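Side-chain contacts in Alr4995 protein (PDB 6LRF), which is a bifunctional enzyme that acts as an arginine dihydrolase and as an ornithine cyclodeaminase: residues Val20-Met25 and Gly137-Leu142; Phe68-Gly73 and His168-Phe173. All blocks are in the same frame, centred on the assembly; numbering follows the deposited sequence.

Contact 1 (Val20-Met25 and Gly137-Leu142); sequences VINPWM and GFRSEL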
loop_
_atom_site.group_PDB
_atom_site.type_symbol
_atom_site.label_atom_id
_atom_site.label_comp_id
_atom_site.label_asym_id
_atom_site.label_seq_id
_atom_site.Cartn_x
_atom_site.Cartn_y
_atom_site.Cartn_z
ATOM N N VAL B 20 32.878 -4.876 27.674
ATOM C CA VAL B 20 31.985 -5.571 26.747
ATOM C C VAL B 20 32.692 -5.774 25.392
ATOM O O VAL B 20 33.130 -4.809 24.748
ATOM C CB VAL B 20 30.630 -4.808 26.547
ATOM C CG1 VAL B 20 29.635 -5.655 25.757
ATOM C CG2 VAL B 20 30.016 -4.408 27.889
ATOM N N ILE B 21 32.826 -7.042 24.992
ATOM C CA ILE B 21 33.426 -7.410 23.706
ATOM C C ILE B 21 32.606 -8.480 22.984
ATOM O O ILE B 21 32.950 -8.874 21.874
ATOM C CB ILE B 21 34.888 -7.930 23.861
ATOM C CG1 ILE B 21 34.936 -9.140 24.803
ATOM C CG2 ILE B 21 35.821 -6.815 24.317
ATOM C CD1 ILE B 21 36.272 -9.884 24.805
ATOM N N ASN B 22 31.546 -8.969 23.627
ATOM C CA ASN B 22 30.555 -9.815 22.959
ATOM C C ASN B 22 29.147 -9.504 23.502
ATOM O O ASN B 22 29.019 -8.966 24.603
ATOM C CB ASN B 22 30.913 -11.314 23.093
ATOM C CG ASN B 22 30.722 -11.867 24.502
ATOM O OD1 ASN B 22 29.608 -11.913 25.014
ATOM N ND2 ASN B 22 31.811 -12.352 25.107
ATOM N N PRO B 23 28.088 -9.819 22.726
ATOM C CA PRO B 23 26.730 -9.393 23.108
ATOM C C PRO B 23 26.221 -9.945 24.445
ATOM O O PRO B 23 25.389 -9.302 25.080
ATOM C CB PRO B 23 25.856 -9.915 21.951
ATOM C CG PRO B 23 26.670 -10.997 21.303
ATOM C CD PRO B 23 28.088 -10.506 21.422
ATOM N N TRP B 24 26.700 -11.109 24.869
ATOM C CA TRP B 24 26.258 -11.677 26.139
ATOM C C TRP B 24 26.748 -10.870 27.348
ATOM O O TRP B 24 26.216 -11.012 28.454
ATOM C CB TRP B 24 26.734 -13.115 26.269
ATOM C CG TRP B 24 26.206 -14.033 25.227
ATOM C CD1 TRP B 24 26.777 -14.322 24.022
ATOM C CD2 TRP B 24 25.003 -14.809 25.301
ATOM N NE1 TRP B 24 26.001 -15.227 23.337
ATOM C CE2 TRP B 24 24.907 -15.543 24.100
ATOM C CE3 TRP B 24 23.996 -14.951 26.263
ATOM C CZ2 TRP B 24 23.842 -16.408 23.833
ATOM C CZ3 TRP B 24 22.936 -15.812 26.000
ATOM C CH2 TRP B 24 22.867 -16.526 24.793
HETATM N N MSE B 25 27.772 -10.043 27.133
HETATM C CA MSE B 25 28.343 -9.201 28.192
HETATM C C MSE B 25 27.582 -7.901 28.390
HETATM O O MSE B 25 27.855 -7.155 29.329
HETATM C CB MSE B 25 29.804 -8.857 27.890
HETATM C CG MSE B 25 30.807 -9.956 28.229
HETATM SE SE MSE B 25 32.659 -9.417 27.839
HETATM C CE MSE B 25 33.575 -11.091 28.332
ATOM N N GLY B 137 34.251 -15.341 10.969
ATOM C CA GLY B 137 33.080 -14.496 10.869
ATOM C C GLY B 137 33.070 -13.362 11.879
ATOM O O GLY B 137 32.519 -12.307 11.597
ATOM N N PHE B 138 33.668 -13.573 13.050
ATOM C CA PHE B 138 33.657 -12.567 14.113
ATOM C C PHE B 138 35.005 -12.398 14.799
ATOM O O PHE B 138 35.476 -11.282 15.006
ATOM C CB PHE B 138 32.604 -12.923 15.171
ATOM C CG PHE B 138 31.195 -12.849 14.664
ATOM C CD1 PHE B 138 30.588 -11.617 14.452
ATOM C CD2 PHE B 138 30.472 -14.004 14.391
ATOM C CE1 PHE B 138 29.289 -11.541 13.982
ATOM C CE2 PHE B 138 29.178 -13.926 13.912
ATOM C CZ PHE B 138 28.589 -12.687 13.715
ATOM N N ARG B 139 35.622 -13.509 15.170
ATOM C CA ARG B 139 36.851 -13.449 15.948
ATOM C C ARG B 139 38.051 -13.888 15.116
ATOM O O ARG B 139 38.929 -13.078 14.809
ATOM C CB ARG B 139 36.711 -14.298 17.214
ATOM C CG ARG B 139 35.751 -13.684 18.250
ATOM C CD ARG B 139 36.215 -12.289 18.715
ATOM N NE ARG B 139 35.357 -11.772 19.782
ATOM C CZ ARG B 139 35.461 -12.103 21.072
ATOM N NH1 ARG B 139 36.398 -12.955 21.482
ATOM N NH2 ARG B 139 34.621 -11.582 21.956
ATOM N N SER B 140 38.084 -15.157 14.727
ATOM C CA SER B 140 39.170 -15.643 13.893
ATOM C C SER B 140 38.987 -15.269 12.428
ATOM O O SER B 140 37.902 -15.394 11.884
ATOM C CB SER B 140 39.294 -17.160 14.022
ATOM O OG SER B 140 39.390 -17.521 15.391
ATOM N N GLU B 141 40.076 -14.848 11.804
ATOM C CA GLU B 141 40.123 -14.514 10.387
ATOM C C GLU B 141 40.235 -15.740 9.506
ATOM O O GLU B 141 40.915 -16.719 9.845
ATOM C CB GLU B 141 41.310 -13.598 10.103
ATOM C CG GLU B 141 41.139 -12.190 10.612
ATOM C CD GLU B 141 40.335 -11.308 9.662
ATOM O OE1 GLU B 141 40.196 -11.665 8.467
ATOM O OE2 GLU B 141 39.851 -10.249 10.120
ATOM N N LEU B 142 39.578 -15.662 8.362
ATOM C CA LEU B 142 39.604 -16.712 7.358
ATOM C C LEU B 142 41.037 -17.055 6.965
ATOM O O LEU B 142 41.390 -18.233 6.781
ATOM C CB LEU B 142 38.794 -16.266 6.132
ATOM C CG LEU B 142 38.781 -17.229 4.947
ATOM C CD1 LEU B 142 38.251 -18.594 5.383
ATOM C CD2 LEU B 142 37.923 -16.628 3.813
#

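Contact 2 (Phe68-Gly73 and His168-Phe173); sequences FTANAG and HLDTCF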
loop_
_atom_site.group_PDB
_atom_site.type_symbol
_atom_site.label_atom_id
_atom_site.label_comp_id
_atom_site.label_asym_id
_atom_site.label_seq_id
_atom_site.Cartn_x
_atom_site.Cartn_y
_atom_site.Cartn_z
ATOM N N PHE B 68 38.764 -18.516 30.469
ATOM C CA PHE B 68 38.282 -19.120 29.230
ATOM C C PHE B 68 39.453 -19.717 28.450
ATOM O O PHE B 68 39.856 -19.218 27.389
ATOM C CB PHE B 68 37.510 -18.090 28.411
ATOM C CG PHE B 68 36.186 -17.702 29.038
ATOM C CD1 PHE B 68 35.351 -18.683 29.579
ATOM C CD2 PHE B 68 35.793 -16.368 29.114
ATOM C CE1 PHE B 68 34.135 -18.341 30.166
ATOM C CE2 PHE B 68 34.576 -16.010 29.695
ATOM C CZ PHE B 68 33.746 -16.992 30.223
ATOM N N THR B 69 39.994 -20.797 29.008
ATOM C CA THR B 69 41.180 -21.449 28.455
ATOM C C THR B 69 40.946 -22.067 27.080
ATOM O O THR B 69 41.909 -22.314 26.367
ATOM C CB THR B 69 41.692 -22.553 29.396
ATOM O OG1 THR B 69 40.616 -23.450 29.692
ATOM C CG2 THR B 69 42.236 -21.951 30.690
ATOM N N ALA B 70 39.683 -22.326 26.710
ATOM C CA ALA B 70 39.356 -22.766 25.348
ATOM C C ALA B 70 40.053 -21.873 24.324
ATOM O O ALA B 70 40.515 -22.340 23.270
ATOM C CB ALA B 70 37.834 -22.768 25.109
ATOM N N ASN B 71 40.170 -20.592 24.658
ATOM C CA ASN B 71 40.766 -19.621 23.748
ATOM C C ASN B 71 42.267 -19.451 23.909
ATOM O O ASN B 71 42.842 -18.601 23.271
ATOM C CB ASN B 71 40.097 -18.254 23.917
ATOM C CG ASN B 71 38.581 -18.340 23.852
ATOM O OD1 ASN B 71 37.888 -17.979 24.803
ATOM N ND2 ASN B 71 38.063 -18.847 22.736
ATOM N N ALA B 72 42.902 -20.237 24.763
ATOM C CA ALA B 72 44.350 -20.108 24.927
ATOM C C ALA B 72 45.072 -20.366 23.606
ATOM O O ALA B 72 46.038 -19.691 23.260
ATOM C CB ALA B 72 44.859 -21.079 26.015
ATOM N N GLY B 73 44.585 -21.358 22.873
ATOM C CA GLY B 73 45.165 -21.725 21.604
ATOM C C GLY B 73 44.575 -23.056 21.178
ATOM O O GLY B 73 43.634 -23.553 21.786
ATOM N N HIS B 168 31.786 -17.548 18.793
ATOM C CA HIS B 168 32.827 -18.577 18.701
ATOM C C HIS B 168 32.215 -19.872 18.194
ATOM O O HIS B 168 31.054 -20.170 18.469
ATOM C CB HIS B 168 33.500 -18.832 20.060
ATOM C CG HIS B 168 34.565 -17.844 20.416
ATOM N ND1 HIS B 168 34.933 -17.589 21.722
ATOM C CD2 HIS B 168 35.362 -17.069 19.641
ATOM C CE1 HIS B 168 35.897 -16.683 21.738
ATOM N NE2 HIS B 168 36.178 -16.352 20.490
ATOM N N LEU B 169 33.006 -20.645 17.472
ATOM C CA LEU B 169 32.556 -21.917 16.934
ATOM C C LEU B 169 32.059 -22.869 18.014
ATOM O O LEU B 169 31.079 -23.588 17.802
ATOM C CB LEU B 169 33.686 -22.577 16.159
ATOM C CG LEU B 169 33.285 -23.867 15.444
ATOM C CD1 LEU B 169 32.111 -23.597 14.448
ATOM C CD2 LEU B 169 34.487 -24.496 14.745
ATOM N N ASP B 170 32.722 -22.872 19.174
ATOM C CA ASP B 170 32.393 -23.833 20.230
ATOM C C ASP B 170 31.120 -23.484 21.003
ATOM O O ASP B 170 30.718 -24.223 21.901
ATOM C CB ASP B 170 33.581 -23.997 21.206
ATOM C CG ASP B 170 33.793 -22.795 22.135
ATOM O OD1 ASP B 170 33.186 -21.719 21.932
ATOM O OD2 ASP B 170 34.610 -22.932 23.087
ATOM N N THR B 171 30.489 -22.364 20.657
ATOM C CA THR B 171 29.191 -22.017 21.252
ATOM C C THR B 171 28.008 -22.589 20.461
ATOM O O THR B 171 26.870 -22.519 20.917
ATOM C CB THR B 171 28.989 -20.494 21.358
ATOM O OG1 THR B 171 28.974 -19.923 20.046
ATOM C CG2 THR B 171 30.100 -19.861 22.163
ATOM N N CYS B 172 28.276 -23.159 19.288
ATOM C CA CYS B 172 27.202 -23.617 18.404
ATOM C C CYS B 172 27.571 -24.877 17.643
ATOM O O CYS B 172 26.860 -25.287 16.722
ATOM C CB CYS B 172 26.827 -22.517 17.404
ATOM S SG CYS B 172 28.229 -21.860 16.394
ATOM N N PHE B 173 28.685 -25.490 18.028
ATOM C CA PHE B 173 29.247 -26.589 17.257
ATOM C C PHE B 173 30.092 -27.473 18.169
ATOM O O PHE B 173 30.931 -26.956 18.915
ATOM C CB PHE B 173 30.079 -26.019 16.113
ATOM C CG PHE B 173 30.499 -27.025 15.092
ATOM C CD1 PHE B 173 31.707 -27.713 15.223
ATOM C CD2 PHE B 173 29.710 -27.253 13.974
ATOM C CE1 PHE B 173 32.111 -28.640 14.267
ATOM C CE2 PHE B 173 30.103 -28.178 13.005
ATOM C CZ PHE B 173 31.308 -28.874 13.152
HETATM O O HOH W 1 34.608 -17.542 24.792
#

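Contact 1 (Val20-Met25 and Gly137-Leu142)
Ile21 and Asn22 meet Arg139 across two loop segments whose backbones stay well apart, the CA atoms of Asn22 and Phe138 being the nearest pair at 9.8 Å. The gap is bridged by a single long side chain. Arg139 sets its CG beside its backbone N (chi1 -71°), bends at the next bond and then runs extended, which carries the guanidinium across to the other loop. There its NH2 donates to the backbone O of Ile21 at 3.2 Å, with an N-H...O angle of 148°. The oxygen lies near the guanidinium plane, at the edge of the group, but the nitrogen stands 66° out of the carbonyl plane of Ile21, so the approach is off the lone-pair directions. The Ile21 side chain crosses that of Arg139 at about a right angle, with CD1 3.7 Å from NH2, so aliphatic carbon packs beside the nitrogen that makes the bond. From Asn22 it is CB that touches, 3.9 Å from the same NH2. Both segments belong to the guanidine-modifying domain, an alpha/beta-propeller in this family and probably the dihydrolase part; 137-142 follows strand 132-136, while the loop holding 20-25 runs from strand 6-9 to helix 34-49. Arg139 has a second grip there, since its NH1 forms a salt bridge with Glu118; the two bonds, one on each terminal nitrogen, probably fix the rotation of the guanidinium. The Asn22 amide is held at both ends: ND2 donates to Ala258 O, and OD1 takes weak bonds from Trp24 N at 3.0 Å and, longer, from Met25 N. The turn is closed by Met25 N to Asn22 O at 3.0 Å. Within it, the Trp24 ring meets Trp479 of a second subunit edge-to-face.

Contact 2 (Phe68-Gly73 and His168-Phe173)
The His-Leu-Asp-Thr segment starting at His168, which in relatives carries the active-site histidine, meets Asn71 of the 69-71 3-10 turn inside the alpha/beta-propeller domain. With Cys264 bonded to the Ala70 backbone, this is probably the guanidine-modifying active site, as in relatives. Asn71 and His168 approach from opposite directions. Asn71 CG sits beside its backbone N (chi1 -51°), which swings the amide across to the ring: ND2 comes obliquely, 3.2 Å from His168 CE1, with amide and ring planes 47° apart and no direct hydrogen bond. A water supplies the polar link, lying in the ring plane 3.1 Å from His168 ND1 and bonding weakly to Asn71 OD1 at 3.3 Å. Arg90 also donates to OD1, ND2 gives to the backbone O of Glu118, and the Glu118 carboxylate holds His168 NE2. A leucine in place of Asn71 would probably leave Arg90 NH1 and the Glu118 carbonyl without their amide partner and the water without this acceptor. Beside the pair, Ala70 CB packs against Asp170 OD2 at 3.8 Å. Within 168-173, His168 O accepts from Thr171 N at 3.1 Å and, in the carbonyl plane, from Thr171 OG1 at 2.6 Å.

In the fold
Contacts 1 and 2 are both buried, their centres about 11 Å apart in one domain. Contact 1 ties the loop between strand 6-9 and helix 34-49 to the one after strand 132-136; contact 2 ties the 53-56/73-76 loop to the one before strand 173-175. They touch where Arg139 CG packs 3.5 Å from His168 NE2. Glu118 OE1 serves a side chain of each, and Asp122 bonds to Ser140 and to the Leu169 backbone. Contact 1 rests on a direct side-chain-to-backbone bond, contact 2 on packing and water between polar side chains. The segments of contact 1 also reach other subunits, through Pro23 and Trp24 on one and Glu141 on another; those of contact 2 touch none.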